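Local coordinates for protein dihydrodipicolinate synthase (Oceanobacillus iheyensis HTE831, PDB 3D0C) that probably catalyses the condensation of pyruvate with aspartate semialdehyde to 4-hydroxy-tetrahydrodipicolinate in lysine biosynthesis, through a lysine Schiff base, at residues A[257-262]-A[283-288]; A[17-22]-A[48-53]; A[58-63]-A[111-116]. The protein carries 1 engineered substitution. All blocks are in the same frame, centred on the assembly; numbering follows the deposited sequence.

Contact 1 of 3, residues A[257-262]-A[283-288]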
ATOM      1  N   ASN A 257       5.149  13.118  -1.808  1.00 18.27           N
ATOM      2  CA  ASN A 257       4.350  12.848  -3.001  1.00 19.72           C
ATOM      3  C   ASN A 257       2.845  13.022  -2.818  1.00 18.68           C
ATOM      4  O   ASN A 257       2.061  12.628  -3.691  1.00 18.01           O
ATOM      5  CB  ASN A 257       4.639  11.435  -3.520  1.00 21.76           C
ATOM      6  CG  ASN A 257       6.116  11.205  -3.780  1.00 24.26           C
ATOM      7  OD1 ASN A 257       6.741  11.932  -4.549  1.00 22.99           O
ATOM      8  ND2 ASN A 257       6.682  10.191  -3.128  1.00 23.31           N
ATOM      9  N   GLY A 258       2.441  13.607  -1.692  1.00 18.61           N
ATOM     10  CA  GLY A 258       1.022  13.826  -1.457  1.00 17.35           C
ATOM     11  C   GLY A 258       0.424  14.713  -2.532  1.00 16.16           C
ATOM     12  O   GLY A 258      -0.736  14.550  -2.916  1.00 12.58           O
ATOM     13  N   ASN A 259       1.240  15.642  -3.029  1.00 17.36           N
ATOM     14  CA  ASN A 259       0.841  16.599  -4.067  1.00 17.89           C
ATOM     15  C   ASN A 259       0.801  16.034  -5.479  1.00 20.44           C
ATOM     16  O   ASN A 259       0.348  16.713  -6.407  1.00 18.61           O
ATOM     17  CB  ASN A 259       1.821  17.777  -4.096  1.00 21.26           C
ATOM     18  CG  ASN A 259       1.422  18.904  -3.176  1.00 23.22           C
ATOM     19  OD1 ASN A 259       0.461  18.793  -2.419  1.00 24.03           O
ATOM     20  ND2 ASN A 259       2.168  20.002  -3.233  1.00 25.11           N
ATOM     21  N   ASN A 260       1.267  14.801  -5.648  1.00 19.13           N
ATOM     22  CA  ASN A 260       1.363  14.209  -6.976  1.00 17.70           C
ATOM     23  C   ASN A 260       0.215  14.420  -7.964  1.00 16.71           C
ATOM     24  O   ASN A 260       0.440  14.915  -9.071  1.00 15.95           O
ATOM     25  CB  ASN A 260       1.677  12.715  -6.862  1.00 19.46           C
ATOM     26  CG  ASN A 260       2.075  12.114  -8.186  1.00 19.69           C
ATOM     27  OD1 ASN A 260       1.250  11.964  -9.076  1.00 20.98           O
ATOM     28  ND2 ASN A 260       3.354  11.790  -8.334  1.00 21.60           N
ATOM     29  N   VAL A 261      -1.001  14.042  -7.585  1.00 14.35           N
ATOM     30  CA  VAL A 261      -2.150  14.202  -8.471  1.00 15.25           C
ATOM     31  C   VAL A 261      -2.868  15.555  -8.345  1.00 18.10           C
ATOM     32  O   VAL A 261      -3.303  16.126  -9.351  1.00 17.78           O
ATOM     33  CB  VAL A 261      -3.189  13.074  -8.248  1.00 15.14           C
ATOM     34  CG1 VAL A 261      -4.413  13.276  -9.167  1.00 18.43           C
ATOM     35  CG2 VAL A 261      -2.557  11.739  -8.532  1.00 15.73           C
ATOM     36  N   VAL A 262      -3.009  16.058  -7.124  1.00 16.85           N
ATOM     37  CA  VAL A 262      -3.698  17.331  -6.924  1.00 20.06           C
ATOM     38  C   VAL A 262      -3.009  18.465  -7.680  1.00 21.69           C
ATOM     39  O   VAL A 262      -3.666  19.404  -8.134  1.00 20.50           O
ATOM     40  CB  VAL A 262      -3.822  17.679  -5.413  1.00 20.62           C
ATOM     41  CG1 VAL A 262      -2.462  17.698  -4.765  1.00 23.10           C
ATOM     42  CG2 VAL A 262      -4.532  19.023  -5.239  1.00 22.89           C
ATOM     43  N   ASN A 283      -6.614  16.233  -0.329  1.00 19.71           N
ATOM     44  CA  ASN A 283      -7.510  17.378  -0.409  1.00 20.13           C
ATOM     45  C   ASN A 283      -6.889  18.403  -1.343  1.00 21.62           C
ATOM     46  O   ASN A 283      -5.854  18.138  -1.954  1.00 19.48           O
ATOM     47  CB  ASN A 283      -7.712  17.956   0.989  1.00 19.85           C
ATOM     48  CG  ASN A 283      -9.095  17.662   1.545  1.00 22.15           C
ATOM     49  OD1 ASN A 283      -9.760  16.708   1.132  1.00 22.76           O
ATOM     50  ND2 ASN A 283      -9.532  18.482   2.493  1.00 21.46           N
ATOM     51  N   PRO A 284      -7.513  19.583  -1.482  1.00 23.10           N
ATOM     52  CA  PRO A 284      -6.947  20.606  -2.371  1.00 22.24           C
ATOM     53  C   PRO A 284      -5.560  21.049  -1.899  1.00 20.95           C
ATOM     54  O   PRO A 284      -5.187  20.809  -0.755  1.00 20.79           O
ATOM     55  CB  PRO A 284      -7.973  21.735  -2.288  1.00 23.41           C
ATOM     56  CG  PRO A 284      -9.264  20.994  -2.054  1.00 23.78           C
ATOM     57  CD  PRO A 284      -8.857  19.977  -1.016  1.00 23.09           C
ATOM     58  N   LEU A 285      -4.800  21.701  -2.776  1.00 21.86           N
ATOM     59  CA  LEU A 285      -3.463  22.173  -2.420  1.00 22.59           C
ATOM     60  C   LEU A 285      -3.486  23.128  -1.229  1.00 24.52           C
ATOM     61  O   LEU A 285      -4.499  23.779  -0.956  1.00 24.97           O
ATOM     62  CB  LEU A 285      -2.823  22.906  -3.603  1.00 22.78           C
ATOM     63  CG  LEU A 285      -2.564  22.143  -4.900  1.00 22.49           C
ATOM     64  CD1 LEU A 285      -2.022  23.103  -5.950  1.00 24.54           C
ATOM     65  CD2 LEU A 285      -1.575  21.023  -4.648  1.00 23.60           C
ATOM     66  N   SER A 286      -2.370  23.203  -0.508  1.00 25.11           N
ATOM     67  CA  SER A 286      -2.276  24.131   0.608  1.00 25.93           C
ATOM     68  C   SER A 286      -2.202  25.506  -0.057  1.00 26.45           C
ATOM     69  O   SER A 286      -1.790  25.614  -1.211  1.00 25.40           O
ATOM     70  CB  SER A 286      -1.009  23.870   1.429  1.00 27.14           C
ATOM     71  OG  SER A 286       0.162  23.997   0.638  1.00 26.85           O
ATOM     72  N   PRO A 287      -2.612  26.571   0.649  1.00 27.27           N
ATOM     73  CA  PRO A 287      -2.551  27.899   0.025  1.00 26.73           C
ATOM     74  C   PRO A 287      -1.199  28.220  -0.621  1.00 25.86           C
ATOM     75  O   PRO A 287      -1.133  28.677  -1.767  1.00 27.32           O
ATOM     76  CB  PRO A 287      -2.878  28.838   1.185  1.00 25.66           C
ATOM     77  CG  PRO A 287      -3.830  28.021   2.012  1.00 28.17           C
ATOM     78  CD  PRO A 287      -3.177  26.648   2.010  1.00 27.09           C
ATOM     79  N   ASN A 288      -0.126  27.984   0.125  1.00 26.72           N
ATOM     80  CA  ASN A 288       1.217  28.253  -0.364  1.00 27.62           C
ATOM     81  C   ASN A 288       1.595  27.437  -1.594  1.00 26.71           C
ATOM     82  O   ASN A 288       2.214  27.966  -2.515  1.00 26.94           O
ATOM     83  CB  ASN A 288       2.239  28.036   0.759  1.00 29.18           C
ATOM     84  CG  ASN A 288       2.186  29.138   1.815  1.00 33.38           C
ATOM     85  OD1 ASN A 288       2.188  30.325   1.483  1.00 35.52           O
ATOM     86  ND2 ASN A 288       2.149  28.749   3.089  1.00 34.72           N
TER
HETATM   87  O   HOH W   1      -0.311  20.964  -1.096  1.00 28.00           O
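Val262 and Leu285 make the hard centre of this contact, where helix 260-270 meets the loop leading into helix 287-303. The packing is of a loop against a helix, in the C-terminal part of the chain, after the last strand of the TIM barrel. Val262 carries CG1 between its backbone N and carbonyl carbon (chi1 56°) and CG2 anti to the N, and both methyls bear on a single branch of the leucine. Leu285 CD2 sits 3.4 Å from Val262 CG1, closer than carbons usually pack, and 3.6 Å from Val262 CG2. That second methyl also rests against the main chain, 3.6 Å from Asn283 O. Ile263 and Leu293 pack on the leucine from the two helices, and its N-H goes to the carboxylate of Glu266.

The other side is looser. Pro284 is exposed and points its CB away from 257-262, while the side chain of Asn283 leaves the contact and packs on Glu127 of the second subunit. Asn259, though buried, makes its polar link to the loop through water. Its ND2 is taken by Asp289 OD2 and Leu251 O, which fixes the amide's rotation. Water 1 accepts from Ser286 N, just ahead of helix 287-303, and donates to Asn259 OD1 at 2.7 Å. The same OD1 touches Leu285 CD2 at 3.8 Å.

Contact 2 of 3, residues A[17-22]-A[48-53]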
ATOM      1  N   GLY A  17       1.904   7.635 -21.101  1.00 17.83           N
ATOM      2  CA  GLY A  17       1.080   8.610 -20.415  1.00 16.21           C
ATOM      3  C   GLY A  17       0.109   7.980 -19.442  1.00 16.92           C
ATOM      4  O   GLY A  17      -0.620   7.049 -19.793  1.00 18.75           O
ATOM      5  N   ILE A  18       0.097   8.498 -18.219  1.00 16.62           N
ATOM      6  CA  ILE A  18      -0.787   8.006 -17.169  1.00 17.34           C
ATOM      7  C   ILE A  18      -1.887   9.057 -17.008  1.00 16.13           C
ATOM      8  O   ILE A  18      -1.661  10.111 -16.425  1.00 14.77           O
ATOM      9  CB  ILE A  18      -0.031   7.868 -15.836  1.00 17.70           C
ATOM     10  CG1 ILE A  18       1.409   7.404 -16.090  1.00 21.12           C
ATOM     11  CG2 ILE A  18      -0.765   6.898 -14.923  1.00 18.58           C
ATOM     12  CD1 ILE A  18       1.540   6.051 -16.777  1.00 22.09           C
ATOM     13  N   ASN A  19      -3.075   8.757 -17.526  1.00 16.55           N
ATOM     14  CA  ASN A  19      -4.200   9.691 -17.479  1.00 19.60           C
ATOM     15  C   ASN A  19      -4.782   9.863 -16.087  1.00 17.41           C
ATOM     16  O   ASN A  19      -4.531   9.063 -15.190  1.00 16.69           O
ATOM     17  CB  ASN A  19      -5.317   9.199 -18.400  1.00 19.57           C
ATOM     18  CG  ASN A  19      -5.910   7.879 -17.931  1.00 22.84           C
ATOM     19  OD1 ASN A  19      -5.295   6.819 -18.078  1.00 23.96           O
ATOM     20  ND2 ASN A  19      -7.102   7.939 -17.338  1.00 22.35           N
ATOM     21  N   ILE A  20      -5.569  10.914 -15.906  1.00 19.06           N
ATOM     22  CA  ILE A  20      -6.214  11.120 -14.617  1.00 18.57           C
ATOM     23  C   ILE A  20      -7.635  10.588 -14.749  1.00 19.67           C
ATOM     24  O   ILE A  20      -8.058  10.158 -15.829  1.00 17.67           O
ATOM     25  CB  ILE A  20      -6.339  12.605 -14.245  1.00 21.08           C
ATOM     26  CG1 ILE A  20      -7.146  13.336 -15.323  1.00 19.55           C
ATOM     27  CG2 ILE A  20      -4.961  13.223 -14.053  1.00 20.42           C
ATOM     28  CD1 ILE A  20      -7.718  14.650 -14.858  1.00 25.63           C
ATOM     29  N   VAL A  21      -8.355  10.606 -13.633  1.00 19.55           N
ATOM     30  CA  VAL A  21      -9.755  10.200 -13.597  1.00 19.54           C
ATOM     31  C   VAL A  21     -10.443  11.350 -12.878  1.00 20.14           C
ATOM     32  O   VAL A  21     -10.400  11.444 -11.650  1.00 19.42           O
ATOM     33  CB  VAL A  21     -10.008   8.907 -12.784  1.00 18.95           C
ATOM     34  CG1 VAL A  21     -11.507   8.714 -12.602  1.00 19.55           C
ATOM     35  CG2 VAL A  21      -9.420   7.694 -13.499  1.00 17.38           C
ATOM     36  N   PRO A  22     -11.059  12.265 -13.635  1.00 20.19           N
ATOM     37  CA  PRO A  22     -11.735  13.388 -12.981  1.00 22.53           C
ATOM     38  C   PRO A  22     -12.968  12.931 -12.209  1.00 25.94           C
ATOM     39  O   PRO A  22     -13.638  11.975 -12.596  1.00 27.83           O
ATOM     40  CB  PRO A  22     -12.068  14.322 -14.146  1.00 22.24           C
ATOM     41  CG  PRO A  22     -12.212  13.397 -15.303  1.00 24.01           C
ATOM     42  CD  PRO A  22     -11.114  12.379 -15.102  1.00 22.14           C
ATOM     43  N   GLU A  48       1.251   7.665 -27.431  1.00 21.27           N
ATOM     44  CA  GLU A  48       1.178   6.357 -28.095  1.00 22.43           C
ATOM     45  C   GLU A  48       0.868   5.215 -27.130  1.00 22.27           C
ATOM     46  O   GLU A  48       0.459   4.126 -27.548  1.00 21.90           O
ATOM     47  CB  GLU A  48       2.506   6.052 -28.799  1.00 25.45           C
ATOM     48  CG  GLU A  48       2.860   7.025 -29.916  1.00 29.00           C
ATOM     49  CD  GLU A  48       4.265   6.823 -30.462  1.00 31.96           C
ATOM     50  OE1 GLU A  48       4.803   5.696 -30.355  1.00 30.07           O
ATOM     51  OE2 GLU A  48       4.826   7.793 -31.012  1.00 32.44           O
ATOM     52  N   VAL A  49       1.101   5.466 -25.845  1.00 20.09           N
ATOM     53  CA  VAL A  49       0.860   4.488 -24.795  1.00 19.24           C
ATOM     54  C   VAL A  49       0.113   5.193 -23.665  1.00 19.07           C
ATOM     55  O   VAL A  49       0.574   6.198 -23.121  1.00 18.05           O
ATOM     56  CB  VAL A  49       2.194   3.911 -24.268  1.00 20.01           C
ATOM     57  CG1 VAL A  49       1.937   2.901 -23.150  1.00 21.19           C
ATOM     58  CG2 VAL A  49       2.945   3.257 -25.408  1.00 20.57           C
ATOM     59  N   ILE A  50      -1.062   4.685 -23.331  1.00 20.14           N
ATOM     60  CA  ILE A  50      -1.852   5.295 -22.276  1.00 21.50           C
ATOM     61  C   ILE A  50      -2.033   4.258 -21.174  1.00 20.67           C
ATOM     62  O   ILE A  50      -2.194   3.070 -21.447  1.00 19.07           O
ATOM     63  CB  ILE A  50      -3.222   5.788 -22.819  1.00 24.59           C
ATOM     64  CG1 ILE A  50      -3.977   6.545 -21.724  1.00 28.21           C
ATOM     65  CG2 ILE A  50      -4.037   4.611 -23.339  1.00 26.10           C
ATOM     66  CD1 ILE A  50      -5.229   7.255 -22.207  1.00 30.22           C
ATOM     67  N   VAL A  51      -1.997   4.708 -19.926  1.00 20.56           N
ATOM     68  CA  VAL A  51      -2.104   3.778 -18.819  1.00 17.59           C
ATOM     69  C   VAL A  51      -3.252   4.033 -17.857  1.00 16.58           C
ATOM     70  O   VAL A  51      -3.084   4.743 -16.865  1.00 17.44           O
ATOM     71  CB  VAL A  51      -0.795   3.768 -17.997  1.00 19.68           C
ATOM     72  CG1 VAL A  51      -0.851   2.666 -16.948  1.00 17.58           C
ATOM     73  CG2 VAL A  51       0.410   3.589 -18.925  1.00 18.29           C
ATOM     74  N   PRO A  52      -4.440   3.462 -18.134  1.00 17.13           N
ATOM     75  CA  PRO A  52      -5.571   3.671 -17.225  1.00 17.37           C
ATOM     76  C   PRO A  52      -5.306   2.898 -15.929  1.00 17.86           C
ATOM     77  O   PRO A  52      -4.622   1.871 -15.939  1.00 13.10           O
ATOM     78  CB  PRO A  52      -6.757   3.122 -18.013  1.00 19.11           C
ATOM     79  CG  PRO A  52      -6.145   2.016 -18.820  1.00 19.35           C
ATOM     80  CD  PRO A  52      -4.834   2.638 -19.290  1.00 18.48           C
ATOM     81  N   ASN A  53      -5.841   3.395 -14.819  1.00 17.53           N
ATOM     82  CA  ASN A  53      -5.641   2.772 -13.513  1.00 15.88           C
ATOM     83  C   ASN A  53      -4.200   2.784 -13.030  1.00 17.15           C
ATOM     84  O   ASN A  53      -3.700   1.819 -12.423  1.00 14.94           O
ATOM     85  CB  ASN A  53      -6.220   1.356 -13.473  1.00 19.09           C
ATOM     86  CG  ASN A  53      -7.732   1.370 -13.332  1.00 21.98           C
ATOM     87  OD1 ASN A  53      -8.287   2.264 -12.695  1.00 17.53           O
ATOM     88  ND2 ASN A  53      -8.404   0.381 -13.915  1.00 20.08           N
TER
HETATM   89  O   HOH W   2      -4.381   6.231 -14.871  1.00 23.39           O
HETATM   90  O   HOH W   3      -7.016   5.859 -15.011  1.00 24.93           O
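Gly17 bridges to Ile50 in parallel register, joining the first two strands of the TIM barrel, 15-17 and 49-50. Two backbone hydrogen bonds, one on each side of Ile50, hold the glycine: Gly17 N gives to Val49 O at 2.8 Å, and Gly17 O receives Val51 N at 2.7 Å. The same carbonyl oxygen takes a CA-H...O contact from Ile50 CA at 3.3 Å.

The apolar part is one pair. Ile18 and Val51 lie side by side and point the same way; the tip of the isoleucine, CD1, presses on Val51 CG2 at 3.5 Å, which is tight for two carbons. Ile18 also touches Thr56, a predicted pyruvate-binding residue, and Val51 lies close to Lys167, the predicted Schiff-base lysine, so this pair belongs to the surroundings of the probable active site.

Polar contacts take over where the strands end. Asn19 has CG between its backbone N and carbonyl carbon (chi1 65°), which turns the amide toward the following residue, where ND2 gives a hydrogen bond to Ile20 O at 2.8 Å, with the donor well above that carbonyl plane. Water 2 lies within bonding reach of both Asn19 O and Val51 O. Water 3 accepts from Asn53 N and, weakly, from Asn19 ND2. On the other branch of the amide, Asn19 OD1 sits 3.3 Å from Pro52 CA.

Contact 3 of 3, residues A[58-63]-A[111-116]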
ATOM      1  N   GLU A  58      -5.548   7.815  -9.681  1.00 14.36           N
ATOM      2  CA  GLU A  58      -6.087   7.542  -8.347  1.00 19.79           C
ATOM      3  C   GLU A  58      -6.724   6.156  -8.249  1.00 18.16           C
ATOM      4  O   GLU A  58      -7.801   5.972  -7.680  1.00 16.81           O
ATOM      5  CB  GLU A  58      -7.080   8.647  -7.951  1.00 19.36           C
ATOM      6  CG  GLU A  58      -6.407  10.012  -7.857  1.00 24.98           C
ATOM      7  CD  GLU A  58      -7.367  11.154  -7.568  1.00 28.18           C
ATOM      8  OE1 GLU A  58      -7.830  11.278  -6.417  1.00 27.78           O
ATOM      9  OE2 GLU A  58      -7.660  11.930  -8.501  1.00 26.55           O
ATOM     10  N   PHE A  59      -6.013   5.178  -8.804  1.00 17.64           N
ATOM     11  CA  PHE A  59      -6.437   3.787  -8.810  1.00 19.51           C
ATOM     12  C   PHE A  59      -6.918   3.313  -7.445  1.00 16.64           C
ATOM     13  O   PHE A  59      -7.995   2.722  -7.331  1.00 16.33           O
ATOM     14  CB  PHE A  59      -5.270   2.903  -9.270  1.00 22.50           C
ATOM     15  CG  PHE A  59      -5.533   1.428  -9.145  1.00 25.76           C
ATOM     16  CD1 PHE A  59      -6.561   0.827  -9.859  1.00 27.63           C
ATOM     17  CD2 PHE A  59      -4.733   0.636  -8.325  1.00 27.22           C
ATOM     18  CE1 PHE A  59      -6.792  -0.544  -9.759  1.00 30.51           C
ATOM     19  CE2 PHE A  59      -4.955  -0.737  -8.219  1.00 30.39           C
ATOM     20  CZ  PHE A  59      -5.988  -1.326  -8.937  1.00 30.44           C
ATOM     21  N   TYR A  60      -6.122   3.567  -6.411  1.00 16.83           N
ATOM     22  CA  TYR A  60      -6.485   3.118  -5.071  1.00 18.31           C
ATOM     23  C   TYR A  60      -7.676   3.823  -4.414  1.00 17.71           C
ATOM     24  O   TYR A  60      -8.147   3.386  -3.368  1.00 15.88           O
ATOM     25  CB  TYR A  60      -5.253   3.164  -4.158  1.00 22.11           C
ATOM     26  CG  TYR A  60      -4.241   2.094  -4.507  1.00 28.01           C
ATOM     27  CD1 TYR A  60      -4.560   0.738  -4.379  1.00 30.25           C
ATOM     28  CD2 TYR A  60      -2.978   2.428  -4.998  1.00 28.36           C
ATOM     29  CE1 TYR A  60      -3.646  -0.256  -4.733  1.00 33.32           C
ATOM     30  CE2 TYR A  60      -2.057   1.439  -5.356  1.00 32.27           C
ATOM     31  CZ  TYR A  60      -2.397   0.103  -5.221  1.00 31.89           C
ATOM     32  OH  TYR A  60      -1.491  -0.871  -5.568  1.00 31.72           O
ATOM     33  N   ALA A  61      -8.171   4.899  -5.024  1.00 18.44           N
ATOM     34  CA  ALA A  61      -9.326   5.615  -4.477  1.00 17.72           C
ATOM     35  C   ALA A  61     -10.607   5.114  -5.149  1.00 19.88           C
ATOM     36  O   ALA A  61     -11.711   5.605  -4.864  1.00 17.25           O
ATOM     37  CB  ALA A  61      -9.174   7.111  -4.703  1.00 14.81           C
ATOM     38  N   LEU A  62     -10.444   4.144  -6.047  1.00 17.81           N
ATOM     39  CA  LEU A  62     -11.556   3.559  -6.787  1.00 18.65           C
ATOM     40  C   LEU A  62     -11.920   2.190  -6.233  1.00 18.19           C
ATOM     41  O   LEU A  62     -11.049   1.457  -5.754  1.00 16.69           O
ATOM     42  CB  LEU A  62     -11.174   3.388  -8.262  1.00 21.84           C
ATOM     43  CG  LEU A  62     -10.651   4.596  -9.046  1.00 22.30           C
ATOM     44  CD1 LEU A  62     -10.297   4.161 -10.453  1.00 21.75           C
ATOM     45  CD2 LEU A  62     -11.707   5.699  -9.076  1.00 20.50           C
ATOM     46  N   THR A  63     -13.206   1.851  -6.285  1.00 17.04           N
ATOM     47  CA  THR A  63     -13.645   0.535  -5.837  1.00 17.18           C
ATOM     48  C   THR A  63     -13.217  -0.369  -6.986  1.00 17.56           C
ATOM     49  O   THR A  63     -12.808   0.123  -8.043  1.00 16.15           O
ATOM     50  CB  THR A  63     -15.183   0.431  -5.700  1.00 18.06           C
ATOM     51  OG1 THR A  63     -15.790   0.694  -6.969  1.00 17.90           O
ATOM     52  CG2 THR A  63     -15.712   1.413  -4.662  1.00 18.52           C
HETATM   53  N   MSE A 111      -0.372  -3.534 -16.223  1.00 19.11           N
HETATM   54  CA  MSE A 111       0.758  -3.035 -15.443  1.00 18.72           C
HETATM   55  C   MSE A 111       0.497  -3.405 -13.998  1.00 17.07           C
HETATM   56  O   MSE A 111      -0.487  -2.944 -13.416  1.00 17.08           O
HETATM   57  CB  MSE A 111       0.892  -1.514 -15.514  1.00 21.35           C
HETATM   58  CG  MSE A 111       1.927  -1.020 -14.508  1.00 29.41           C
HETATM   59 SE   MSE A 111       1.927   0.876 -14.199  1.00 40.34          SE
HETATM   60  CE  MSE A 111       0.374   0.994 -13.030  1.00 35.50           C
ATOM     61  N   ILE A 112       1.383  -4.214 -13.420  1.00 14.03           N
ATOM     62  CA  ILE A 112       1.228  -4.645 -12.038  1.00 17.32           C
ATOM     63  C   ILE A 112       1.838  -3.624 -11.101  1.00 15.47           C
ATOM     64  O   ILE A 112       3.039  -3.345 -11.147  1.00 16.29           O
ATOM     65  CB  ILE A 112       1.885  -6.036 -11.792  1.00 19.05           C
ATOM     66  CG1 ILE A 112       1.346  -7.040 -12.815  1.00 19.56           C
ATOM     67  CG2 ILE A 112       1.586  -6.518 -10.365  1.00 18.94           C
ATOM     68  CD1 ILE A 112       1.936  -8.440 -12.690  1.00 24.69           C
ATOM     69  N   HIS A 113       0.978  -3.048 -10.269  1.00 16.13           N
ATOM     70  CA  HIS A 113       1.363  -2.052  -9.285  1.00 17.00           C
ATOM     71  C   HIS A 113       2.239  -2.692  -8.220  1.00 17.71           C
ATOM     72  O   HIS A 113       2.309  -3.928  -8.092  1.00 13.82           O
ATOM     73  CB  HIS A 113       0.112  -1.502  -8.582  1.00 19.28           C
ATOM     74  CG  HIS A 113      -0.597  -0.417  -9.330  1.00 23.23           C
ATOM     75  ND1 HIS A 113      -0.209   0.907  -9.267  1.00 24.93           N
ATOM     76  CD2 HIS A 113      -1.708  -0.439 -10.106  1.00 24.43           C
ATOM     77  CE1 HIS A 113      -1.048   1.646  -9.963  1.00 26.19           C
ATOM     78  NE2 HIS A 113      -1.970   0.854 -10.485  1.00 25.77           N
ATOM     79  N   GLN A 114       2.901  -1.844  -7.446  1.00 14.48           N
ATOM     80  CA  GLN A 114       3.713  -2.330  -6.344  1.00 17.86           C
ATOM     81  C   GLN A 114       2.715  -2.981  -5.394  1.00 17.16           C
ATOM     82  O   GLN A 114       1.649  -2.417  -5.097  1.00 15.36           O
ATOM     83  CB  GLN A 114       4.421  -1.176  -5.622  1.00 18.40           C
ATOM     84  CG  GLN A 114       4.918  -1.543  -4.224  1.00 22.24           C
ATOM     85  CD  GLN A 114       5.565  -0.381  -3.488  1.00 26.32           C
ATOM     86  OE1 GLN A 114       5.102   0.763  -3.561  1.00 23.86           O
ATOM     87  NE2 GLN A 114       6.633  -0.675  -2.752  1.00 26.24           N
ATOM     88  N   PRO A 115       3.030  -4.190  -4.921  1.00 16.44           N
ATOM     89  CA  PRO A 115       2.120  -4.876  -3.998  1.00 16.20           C
ATOM     90  C   PRO A 115       1.837  -4.009  -2.768  1.00 15.89           C
ATOM     91  O   PRO A 115       2.762  -3.469  -2.166  1.00 17.73           O
ATOM     92  CB  PRO A 115       2.890  -6.141  -3.636  1.00 18.06           C
ATOM     93  CG  PRO A 115       3.715  -6.410  -4.875  1.00 17.23           C
ATOM     94  CD  PRO A 115       4.181  -5.037  -5.286  1.00 15.86           C
ATOM     95  N   VAL A 116       0.567  -3.869  -2.396  1.00 16.89           N
ATOM     96  CA  VAL A 116       0.220  -3.067  -1.225  1.00 17.85           C
ATOM     97  C   VAL A 116       0.585  -3.785   0.073  1.00 18.23           C
ATOM     98  O   VAL A 116       0.634  -3.169   1.135  1.00 15.04           O
ATOM     99  CB  VAL A 116      -1.299  -2.726  -1.180  1.00 19.46           C
ATOM    100  CG1 VAL A 116      -1.689  -1.892  -2.406  1.00 20.59           C
ATOM    101  CG2 VAL A 116      -2.125  -4.003  -1.118  1.00 18.97           C
TER
HETATM  102  O   HOH W   4      -1.261  -3.692  -5.169  1.00 24.39           O
HETATM  103  O   HOH W   5       0.906   0.035  -4.975  1.00 26.52           O
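His113 is the hub of an aromatic cluster with Phe59 and Tyr60, the two rings that a 3-10 turn presents to the end of strand 109-112. Phe59 holds CG anti to its backbone N (chi1 172°), which carries the ring to the imidazole. The two rings are nearly parallel, planes at 5°, but slid apart so that they barely overlap. Contact runs along one flank, where Phe59 CD2 comes within 3.5 Å of His113 NE2. Tyr60 meets the imidazole edge-to-face, its edge toward the histidine face, with planes at 56° and centroids 5.5 Å apart. The turn also folds its own rings together, for Phe59 CD2 lies over the centre of the Tyr60 ring, and the CE methyl of Met111, a selenomethionine, sits on one face of His113.

Val116 and Tyr60 meet tip to tip: the apolar contact is Val116 CG1 on Tyr60 CE1 at 3.5 Å, and the same methyl comes within 3.3 Å of Tyr60 OH. Tyr60 also packs on Val116 of the second subunit, which places this end at the dimer interface.

Polar links run through water. Waters 4 and 5 each join Tyr60 OH to Gln114 O, so that two water bridges connect the same pair of oxygens; water 5 is 2.6 Å from Tyr60 OH. The histidine is anchored separately, NE2 giving its proton to Asn53 O and thereby fixing the turn of the imidazole. An alanine at His113 would probably leave Asn53 O without this donor and open a gap between Phe59 and Tyr60 and the strand end. Gln114 is near the predicted proton donor/acceptor Tyr143, and the cluster lies at the C-terminal end of the barrel strands, where TIM-barrel enzymes carry their active sites.

Along the chain the contacts come in series: contact 2 closes first, then contact 3, and contact 1 follows near the C-terminus. Contacts 2 and 3 have centres 13 Å apart and share the parallel barrel sheet, the former joining strands 15-17 and 49-50, the latter setting the loop after strand 49-50 against the end of strand 109-112. Asn53 ties them together, its OD1 packing 3.6 Å from Phe59 CD1. Contact 1 lies 19 Å from contact 3, centre to centre, and touches it through Val261 CG1 and Glu58 OE2, 3.6 Å apart. Contact 3 thus links contact 2 to the C-terminal helices of contact 1, and contacts 1 and 3 border the second subunit.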